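Local structure of uncharacterized protein PSPTO_0244 (3MYX) at residues V171-P176 with T228-K233; N191-R196 with R232-V237. The protein is of unknown function but belongs to the cupin superfamily, with a sequence related to (S)-ureidoglycine aminohydrolase and EutQ-like cupin domains. All coordinates share one frame; numbering follows the deposited sequence. Where two conformers were deposited one is given.

Interaction 1 of 2, residues V171-P176 with T228-K233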
ATOM      1  N   VAL A 171       5.748  -5.922   6.583  1.00  5.12           N
ATOM      2  CA  VAL A 171       4.775  -6.951   6.842  1.00  5.48           C
ATOM      3  C   VAL A 171       4.422  -6.902   8.335  1.00  4.77           C
ATOM      4  O   VAL A 171       5.298  -6.685   9.179  1.00  5.37           O
ATOM      5  CB  VAL A 171       5.294  -8.342   6.418  1.00  5.36           C
ATOM      6  CG1 VAL A 171       4.265  -9.467   6.761  1.00  6.34           C
ATOM      7  CG2 VAL A 171       5.616  -8.377   4.930  1.00  7.39           C
ATOM      8  N   TRP A 172       3.126  -7.063   8.631  1.00  4.39           N
ATOM      9  CA  TRP A 172       2.585  -7.006   9.997  1.00  4.69           C
ATOM     10  C   TRP A 172       1.634  -8.149  10.198  1.00  4.62           C
ATOM     11  O   TRP A 172       0.965  -8.578   9.247  1.00  5.19           O
ATOM     12  CB  TRP A 172       1.821  -5.712  10.167  1.00  5.72           C
ATOM     13  CG  TRP A 172       1.002  -5.425  11.403  1.00  5.01           C
ATOM     14  CD1 TRP A 172       1.405  -4.723  12.476  1.00  6.95           C
ATOM     15  CD2 TRP A 172      -0.393  -5.689  11.598  1.00  5.68           C
ATOM     16  NE1 TRP A 172       0.362  -4.546  13.355  1.00  6.38           N
ATOM     17  CE2 TRP A 172      -0.761  -5.109  12.815  1.00  5.86           C
ATOM     18  CE3 TRP A 172      -1.372  -6.342  10.845  1.00  6.80           C
ATOM     19  CZ2 TRP A 172      -2.065  -5.149  13.291  1.00  6.83           C
ATOM     20  CZ3 TRP A 172      -2.661  -6.380  11.320  1.00  6.22           C
ATOM     21  CH2 TRP A 172      -2.998  -5.770  12.522  1.00  6.65           C
ATOM     22  N   ASP A 173       1.541  -8.644  11.427  1.00  4.53           N
ATOM     23  CA  ASP A 173       0.468  -9.563  11.761  1.00  5.00           C
ATOM     24  C   ASP A 173      -0.093  -9.299  13.139  1.00  4.72           C
ATOM     25  O   ASP A 173       0.479  -8.555  13.930  1.00  5.11           O
ATOM     26  CB  ASP A 173       0.824 -11.047  11.493  1.00  5.97           C
ATOM     27  CG  ASP A 173       1.749 -11.710  12.531  1.00  6.05           C
ATOM     28  OD1 ASP A 173       2.058 -11.169  13.622  1.00  5.79           O
ATOM     29  OD2 ASP A 173       2.194 -12.851  12.202  1.00  5.69           O
ATOM     30  N   SER A 174      -1.252  -9.880  13.392  1.00  4.84           N
ATOM     31  CA  SER A 174      -1.936  -9.647  14.647  1.00  5.18           C
ATOM     32  C   SER A 174      -2.932 -10.744  14.939  1.00  4.88           C
ATOM     33  O   SER A 174      -3.593 -11.255  14.041  1.00  5.10           O
ATOM     34  CB  SER A 174      -2.704  -8.318  14.606  1.00  5.14           C
ATOM     35  OG  SER A 174      -3.229  -7.978  15.875  1.00  5.61           O
ATOM     36  N   THR A 175      -3.072 -11.025  16.219  1.00  4.63           N
ATOM     37  CA  THR A 175      -4.183 -11.800  16.746  1.00  5.12           C
ATOM     38  C   THR A 175      -5.448 -10.909  16.668  1.00  5.32           C
ATOM     39  O   THR A 175      -5.373  -9.714  16.348  1.00  5.59           O
ATOM     40  CB  THR A 175      -3.843 -12.266  18.171  1.00  5.00           C
ATOM     41  OG1 THR A 175      -3.673 -11.139  19.031  1.00  5.37           O
ATOM     42  CG2 THR A 175      -2.566 -13.119  18.203  1.00  5.78           C
ATOM     43  N   PRO A 176      -6.637 -11.488  16.915  1.00  5.56           N
ATOM     44  CA  PRO A 176      -7.879 -10.739  16.704  1.00  6.35           C
ATOM     45  C   PRO A 176      -8.036  -9.569  17.653  1.00  6.45           C
ATOM     46  O   PRO A 176      -7.623  -9.630  18.809  1.00  7.32           O
ATOM     47  CB  PRO A 176      -8.975 -11.767  17.024  1.00  7.58           C
ATOM     48  CG  PRO A 176      -8.333 -13.069  16.983  1.00  7.22           C
ATOM     49  CD  PRO A 176      -6.891 -12.895  17.277  1.00  6.47           C
ATOM     50  N   THR A 228     -11.853 -10.882  13.761  1.00  7.49           N
ATOM     51  CA  THR A 228     -12.202 -12.003  14.632  1.00  8.06           C
ATOM     52  C   THR A 228     -11.227 -13.165  14.474  1.00  7.84           C
ATOM     53  O   THR A 228     -11.367 -14.175  15.132  1.00 10.57           O
ATOM     54  CB  THR A 228     -13.653 -12.467  14.358  1.00  9.98           C
ATOM     55  OG1 THR A 228     -13.771 -12.837  12.986  1.00 11.10           O
ATOM     56  CG2 THR A 228     -14.665 -11.352  14.715  1.00 10.96           C
ATOM     57  N   GLY A 229     -10.233 -13.008  13.605  1.00  6.75           N
ATOM     58  CA  GLY A 229      -9.185 -13.991  13.396  1.00  6.75           C
ATOM     59  C   GLY A 229      -7.869 -13.273  13.148  1.00  6.24           C
ATOM     60  O   GLY A 229      -7.804 -12.039  13.048  1.00  6.72           O
ATOM     61  N   TYR A 230      -6.811 -14.062  13.049  1.00  5.52           N
ATOM     62  CA  TYR A 230      -5.500 -13.595  12.647  1.00  5.68           C
ATOM     63  C   TYR A 230      -5.537 -12.838  11.334  1.00  4.95           C
ATOM     64  O   TYR A 230      -6.232 -13.230  10.383  1.00  5.89           O
ATOM     65  CB  TYR A 230      -4.614 -14.820  12.481  1.00  6.33           C
ATOM     66  CG  TYR A 230      -3.220 -14.583  11.977  1.00  5.34           C
ATOM     67  CD1 TYR A 230      -2.206 -14.190  12.841  1.00  5.76           C
ATOM     68  CD2 TYR A 230      -2.900 -14.799  10.657  1.00  5.97           C
ATOM     69  CE1 TYR A 230      -0.904 -14.035  12.381  1.00  4.94           C
ATOM     70  CE2 TYR A 230      -1.610 -14.651  10.194  1.00  5.01           C
ATOM     71  CZ  TYR A 230      -0.609 -14.259  11.047  1.00  4.71           C
ATOM     72  OH  TYR A 230       0.689 -14.144  10.571  1.00  6.29           O
ATOM     73  N   VAL A 231      -4.749 -11.772  11.258  1.00  4.71           N
ATOM     74  CA  VAL A 231      -4.542 -11.008  10.033  1.00  5.06           C
ATOM     75  C   VAL A 231      -3.058 -10.833   9.808  1.00  4.74           C
ATOM     76  O   VAL A 231      -2.308 -10.576  10.743  1.00  5.47           O
ATOM     77  CB  VAL A 231      -5.246  -9.635  10.112  1.00  5.64           C
ATOM     78  CG1 VAL A 231      -4.881  -8.746   8.934  1.00  7.15           C
ATOM     79  CG2 VAL A 231      -6.762  -9.808  10.172  1.00  6.19           C
ATOM     80  N   ARG A 232      -2.637 -10.971   8.558  1.00  5.07           N
ATOM     81  CA  ARG A 232      -1.283 -10.624   8.146  1.00  4.96           C
ATOM     82  C   ARG A 232      -1.389  -9.740   6.934  1.00  5.09           C
ATOM     83  O   ARG A 232      -2.186 -10.041   6.027  1.00  5.95           O
ATOM     84  CB  ARG A 232      -0.486 -11.876   7.843  1.00  5.55           C
ATOM     85  CG  ARG A 232       0.952 -11.651   7.416  1.00  6.90           C
ATOM     86  CD  ARG A 232       1.585 -12.999   7.114  1.00  9.01           C
ATOM     87  NE  ARG A 232       3.012 -12.936   6.866  1.00 10.10           N
ATOM     88  CZ  ARG A 232       3.991 -13.096   7.774  1.00  9.90           C
ATOM     89  NH1 ARG A 232       3.780 -13.303   9.064  1.00 10.08           N
ATOM     90  NH2 ARG A 232       5.209 -13.004   7.363  1.00  9.08           N
ATOM     91  N   LYS A 233      -0.599  -8.678   6.895  1.00  5.58           N
ATOM     92  CA  LYS A 233      -0.702  -7.731   5.796  1.00  5.68           C
ATOM     93  C   LYS A 233       0.630  -7.154   5.389  1.00  5.01           C
ATOM     94  O   LYS A 233       1.520  -7.013   6.224  1.00  5.97           O
ATOM     95  CB  LYS A 233      -1.649  -6.585   6.177  1.00  7.15           C
ATOM     96  CG  LYS A 233      -1.103  -5.627   7.195  1.00  8.03           C
ATOM     97  CD  LYS A 233      -2.192  -4.768   7.824  1.00 10.98           C
ATOM     98  CE  LYS A 233      -1.606  -3.718   8.725  1.00 11.82           C
ATOM     99  NZ  LYS A 233      -2.680  -2.929   9.442  1.00 18.37           N
TER
HETATM  100  O   HOH W   1      -6.369  -9.612  13.574  1.00  6.41           O
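Trp172 and Lys233 meet as an antiparallel hydrogen-bonded pair between strands 168-174 and 231-237, and their side chains leave the same face of the sheet. The indole stands with CG anti to its backbone N (chi1 172°). From CG onward the lysine is extended and runs across one indole face, where CE lies 3.4 Å from Trp172 CE3. Beyond it, NZ sits 4.0 Å from the centroid of the six-membered ring, nearly on the ring normal, a cation-pi contact; Glu188 gives the same ammonium a salt bridge. Val231 shares this face and brings CG1 to the indole edge at CZ3.

Polar side chains gather on the other face. Tyr230 OH donates to Asp173 OD2 over 2.6 Å, reaching the oxygen on its anti side, with the carboxylate and phenol planes 69° apart. The same OD2 faces the guanidinium edge, 3.5 Å from Arg232 NH1, a long salt bridge, and OD2 also makes a salt bridge to Arg155. Val171 CG1 packs over one guanidinium face, 3.7 Å from Arg232 NE, while NE and NH2 bond to the carbonyl oxygens of Arg132 and Ala134.

Between the faces runs the backbone ladder, a regular antiparallel pairing of neighbouring strands in the cupin-type beta fold: Trp172 and Lys233 exchange two bonds, as do Ser174 and Val231, the longest being Val231 N to Ser174 O at 3.1 Å. Past the strand ends, a water lies 2.9 Å from Gly229 O and also approaches Ser174 O, and Pro176 packs its ring on Thr228 and Gly229.

With one phenol and two arginines converging on OD2, the carboxylate of Asp173 is probably kept ionised, while the carbonyl bonds and Val171 limit rotation of the Arg232 guanidinium.

Interaction 2 of 2, residues N191-R196 with R232-V237; sequences NLIEGR and RKFYAV
A classic beta bulge breaks the pairing here: Ile193 and Glu194 both face Arg232 and both donate to its carbonyl oxygen. Ile193 N lies 2.8 Å from Arg232 O and Glu194 N 3.1 Å from it, the two arriving from the same face of the carbonyl plane. Glu194 O in turn accepts from Arg232 N, at 3.0 Å and from above its carbonyl plane. Before the bulge the register is regular, with Asn191 and Phe234 exchanging two backbone bonds.

At the bulge the Ile193 side chain points toward strand 231-237. Its chi1 of -63° puts CG1 anti to the carbonyl carbon, and an extended chi2 (165°) carries CD1 over the centre of the Phe234 ring, a CH-pi contact 3.8 Å from the centroid; CG2 touches Arg232 CD, also at 3.8 Å. Asn191 lies alongside Phe234, pointing the same way, and puts OD1 in the plane of the ring at its edge, 3.6 Å from CD2; its ND2 bonds to Thr214. On the other face of the sheet, Leu192 CD2 packs on Lys233 CB.

The chain turns a corner at Ile193, beside strand 231-237, whose other neighbour is strand 168-174, while Met68 and Val70 of strand 66-71 pack against Phe234 and Asn191.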
ATOM      1  N   ASN A 191      -2.460  -4.563   2.205  1.00  5.27           N
ATOM      2  CA  ASN A 191      -2.846  -5.657   1.336  1.00  5.63           C
ATOM      3  C   ASN A 191      -2.815  -6.903   2.190  1.00  6.52           C
ATOM      4  O   ASN A 191      -1.804  -7.183   2.839  1.00  7.22           O
ATOM      5  CB  ASN A 191      -1.909  -5.770   0.130  1.00  6.41           C
ATOM      6  CG  ASN A 191      -2.093  -7.066  -0.635  1.00  7.36           C
ATOM      7  OD1 ASN A 191      -1.469  -8.071  -0.311  1.00  9.30           O
ATOM      8  ND2 ASN A 191      -2.957  -7.041  -1.653  1.00  8.12           N
ATOM      9  N   LEU A 192      -3.923  -7.619   2.262  1.00  6.23           N
ATOM     10  CA  LEU A 192      -4.001  -8.736   3.205  1.00  6.36           C
ATOM     11  C   LEU A 192      -3.383 -10.006   2.624  1.00  5.60           C
ATOM     12  O   LEU A 192      -3.812 -10.527   1.589  1.00  7.61           O
ATOM     13  CB  LEU A 192      -5.431  -9.011   3.647  1.00  7.28           C
ATOM     14  CG  LEU A 192      -6.167  -7.858   4.347  1.00 11.61           C
ATOM     15  CD1 LEU A 192      -7.350  -8.409   5.117  1.00 11.10           C
ATOM     16  CD2 LEU A 192      -5.330  -7.015   5.268  1.00 12.34           C
ATOM     17  N   ILE A 193      -2.352 -10.486   3.314  1.00  5.42           N
ATOM     18  CA  ILE A 193      -1.692 -11.750   2.998  1.00  5.83           C
ATOM     19  C   ILE A 193      -2.500 -12.922   3.580  1.00  5.94           C
ATOM     20  O   ILE A 193      -2.638 -13.958   2.932  1.00  7.39           O
ATOM     21  CB  ILE A 193      -0.223 -11.720   3.543  1.00  6.63           C
ATOM     22  CG1 ILE A 193       0.587 -10.624   2.838  1.00  6.66           C
ATOM     23  CG2 ILE A 193       0.451 -13.103   3.441  1.00  7.90           C
ATOM     24  CD1 ILE A 193       1.875 -10.283   3.541  1.00  8.19           C
ATOM     25  N   GLU A 194      -3.003 -12.763   4.804  1.00  5.65           N
ATOM     26  CA  GLU A 194      -3.888 -13.743   5.422  1.00  6.33           C
ATOM     27  C   GLU A 194      -4.980 -13.008   6.172  1.00  6.63           C
ATOM     28  O   GLU A 194      -4.761 -11.915   6.686  1.00  6.70           O
ATOM     29  CB  GLU A 194      -3.169 -14.658   6.422  1.00  6.99           C
ATOM     30  CG  GLU A 194      -2.090 -15.545   5.814  1.00  7.77           C
ATOM     31  CD  GLU A 194      -1.556 -16.571   6.805  1.00  7.93           C
ATOM     32  OE1 GLU A 194      -2.369 -17.279   7.426  1.00  8.87           O
ATOM     33  OE2 GLU A 194      -0.329 -16.682   6.964  1.00 10.69           O
ATOM     34  N   GLY A 195      -6.134 -13.659   6.287  1.00  6.80           N
ATOM     35  CA  GLY A 195      -7.213 -13.205   7.103  1.00  6.96           C
ATOM     36  C   GLY A 195      -8.105 -12.191   6.451  1.00  7.57           C
ATOM     37  O   GLY A 195      -8.072 -11.982   5.236  1.00  8.58           O
ATOM     38  N   ARG A 196      -8.902 -11.551   7.292  1.00  7.57           N
ATOM     39  CA  ARG A 196      -9.896 -10.590   6.848  0.50  8.81           C
ATOM     40  C   ARG A 196     -10.190  -9.595   7.962  1.00  8.30           C
ATOM     41  O   ARG A 196     -10.038  -9.919   9.138  1.00  8.80           O
ATOM     42  CB  ARG A 196     -11.167 -11.315   6.426  0.50 11.16           C
ATOM     43  CG  ARG A 196     -11.786 -12.195   7.444  0.50 14.92           C
ATOM     44  CD  ARG A 196     -13.043 -12.824   6.847  0.50 15.64           C
ATOM     45  NE  ARG A 196     -13.978 -11.808   6.391  0.50 16.00           N
ATOM     46  N   ARG A 232      -2.637 -10.971   8.558  1.00  5.07           N
ATOM     47  CA  ARG A 232      -1.283 -10.624   8.146  1.00  4.96           C
ATOM     48  C   ARG A 232      -1.389  -9.740   6.934  1.00  5.09           C
ATOM     49  O   ARG A 232      -2.186 -10.041   6.027  1.00  5.95           O
ATOM     50  CB  ARG A 232      -0.486 -11.876   7.843  1.00  5.55           C
ATOM     51  CG  ARG A 232       0.952 -11.651   7.416  1.00  6.90           C
ATOM     52  CD  ARG A 232       1.585 -12.999   7.114  1.00  9.01           C
ATOM     53  NE  ARG A 232       3.012 -12.936   6.866  1.00 10.10           N
ATOM     54  CZ  ARG A 232       3.991 -13.096   7.774  1.00  9.90           C
ATOM     55  NH1 ARG A 232       3.780 -13.303   9.064  1.00 10.08           N
ATOM     56  NH2 ARG A 232       5.209 -13.004   7.363  1.00  9.08           N
ATOM     57  N   LYS A 233      -0.599  -8.678   6.895  1.00  5.58           N
ATOM     58  CA  LYS A 233      -0.702  -7.731   5.796  1.00  5.68           C
ATOM     59  C   LYS A 233       0.630  -7.154   5.389  1.00  5.01           C
ATOM     60  O   LYS A 233       1.520  -7.013   6.224  1.00  5.97           O
ATOM     61  CB  LYS A 233      -1.649  -6.585   6.177  1.00  7.15           C
ATOM     62  CG  LYS A 233      -1.103  -5.627   7.195  1.00  8.03           C
ATOM     63  CD  LYS A 233      -2.192  -4.768   7.824  1.00 10.98           C
ATOM     64  CE  LYS A 233      -1.606  -3.718   8.725  1.00 11.82           C
ATOM     65  NZ  LYS A 233      -2.680  -2.929   9.442  1.00 18.37           N
ATOM     66  N   PHE A 234       0.734  -6.791   4.107  1.00  5.58           N
ATOM     67  CA  PHE A 234       1.703  -5.810   3.680  1.00  5.35           C
ATOM     68  C   PHE A 234       1.149  -4.457   4.084  1.00  5.91           C
ATOM     69  O   PHE A 234      -0.069  -4.213   3.980  1.00  6.30           O
ATOM     70  CB  PHE A 234       1.841  -5.789   2.161  1.00  5.98           C
ATOM     71  CG  PHE A 234       2.603  -6.936   1.576  1.00  6.56           C
ATOM     72  CD1 PHE A 234       3.941  -7.115   1.883  1.00  8.09           C
ATOM     73  CD2 PHE A 234       2.026  -7.773   0.621  1.00  8.22           C
ATOM     74  CE1 PHE A 234       4.677  -8.140   1.284  1.00  8.44           C
ATOM     75  CE2 PHE A 234       2.763  -8.801   0.029  1.00  8.88           C
ATOM     76  CZ  PHE A 234       4.073  -8.985   0.351  1.00 10.34           C
ATOM     77  N   TYR A 235       2.033  -3.547   4.482  1.00  5.54           N
ATOM     78  CA  TYR A 235       1.632  -2.184   4.766  1.00  5.61           C
ATOM     79  C   TYR A 235       2.617  -1.175   4.207  1.00  5.88           C
ATOM     80  O   TYR A 235       3.818  -1.457   4.066  1.00  5.67           O
ATOM     81  CB  TYR A 235       1.481  -1.947   6.263  1.00  5.80           C
ATOM     82  CG  TYR A 235       2.759  -2.117   7.059  1.00  5.72           C
ATOM     83  CD1 TYR A 235       3.672  -1.063   7.198  1.00  6.15           C
ATOM     84  CD2 TYR A 235       3.079  -3.333   7.641  1.00  6.50           C
ATOM     85  CE1 TYR A 235       4.845  -1.217   7.926  1.00  6.55           C
ATOM     86  CE2 TYR A 235       4.247  -3.490   8.349  1.00  6.43           C
ATOM     87  CZ  TYR A 235       5.124  -2.450   8.492  1.00  5.80           C
ATOM     88  OH  TYR A 235       6.289  -2.689   9.208  1.00  6.96           O
ATOM     89  N   ALA A 236       2.075  -0.001   3.896  1.00  5.92           N
ATOM     90  CA  ALA A 236       2.856   1.222   3.744  1.00  5.95           C
ATOM     91  C   ALA A 236       2.186   2.235   4.655  1.00  7.28           C
ATOM     92  O   ALA A 236       0.980   2.476   4.502  1.00  8.76           O
ATOM     93  CB  ALA A 236       2.846   1.730   2.299  1.00  7.66           C
ATOM     94  N   VAL A 237       2.922   2.789   5.618  1.00  6.85           N
ATOM     95  CA  VAL A 237       2.371   3.803   6.506  1.00  7.61           C
ATOM     96  C   VAL A 237       3.267   5.030   6.519  1.00  5.61           C
ATOM     97  O   VAL A 237       4.495   4.916   6.391  1.00  7.04           O
ATOM     98  CB  VAL A 237       2.198   3.284   7.952  1.00  8.46           C
ATOM     99  CG1 VAL A 237       1.125   2.194   8.006  1.00  9.84           C
ATOM    100  CG2 VAL A 237       3.518   2.819   8.576  1.00  9.86           C
TER

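Strand 231-237 is common to both interactions, which share Arg232 and Lys233 and have centres 8 Å apart. In the antiparallel sheet it lies between strand 168-174, its partner in interaction 1, and strand 188-192, its partner in interaction 2. Along the chain the two partner strands come first, and the later strand 231-237 inserts between them, as expected of the antiparallel sheets of a cupin. Phe234 and Tyr235 extend the packing across the sheet to Val171 and Trp172. Interaction 2 is the more buried contact and lies nearer the centre of the chain, its own centre about 9 Å away against about 16 Å for that of interaction 1.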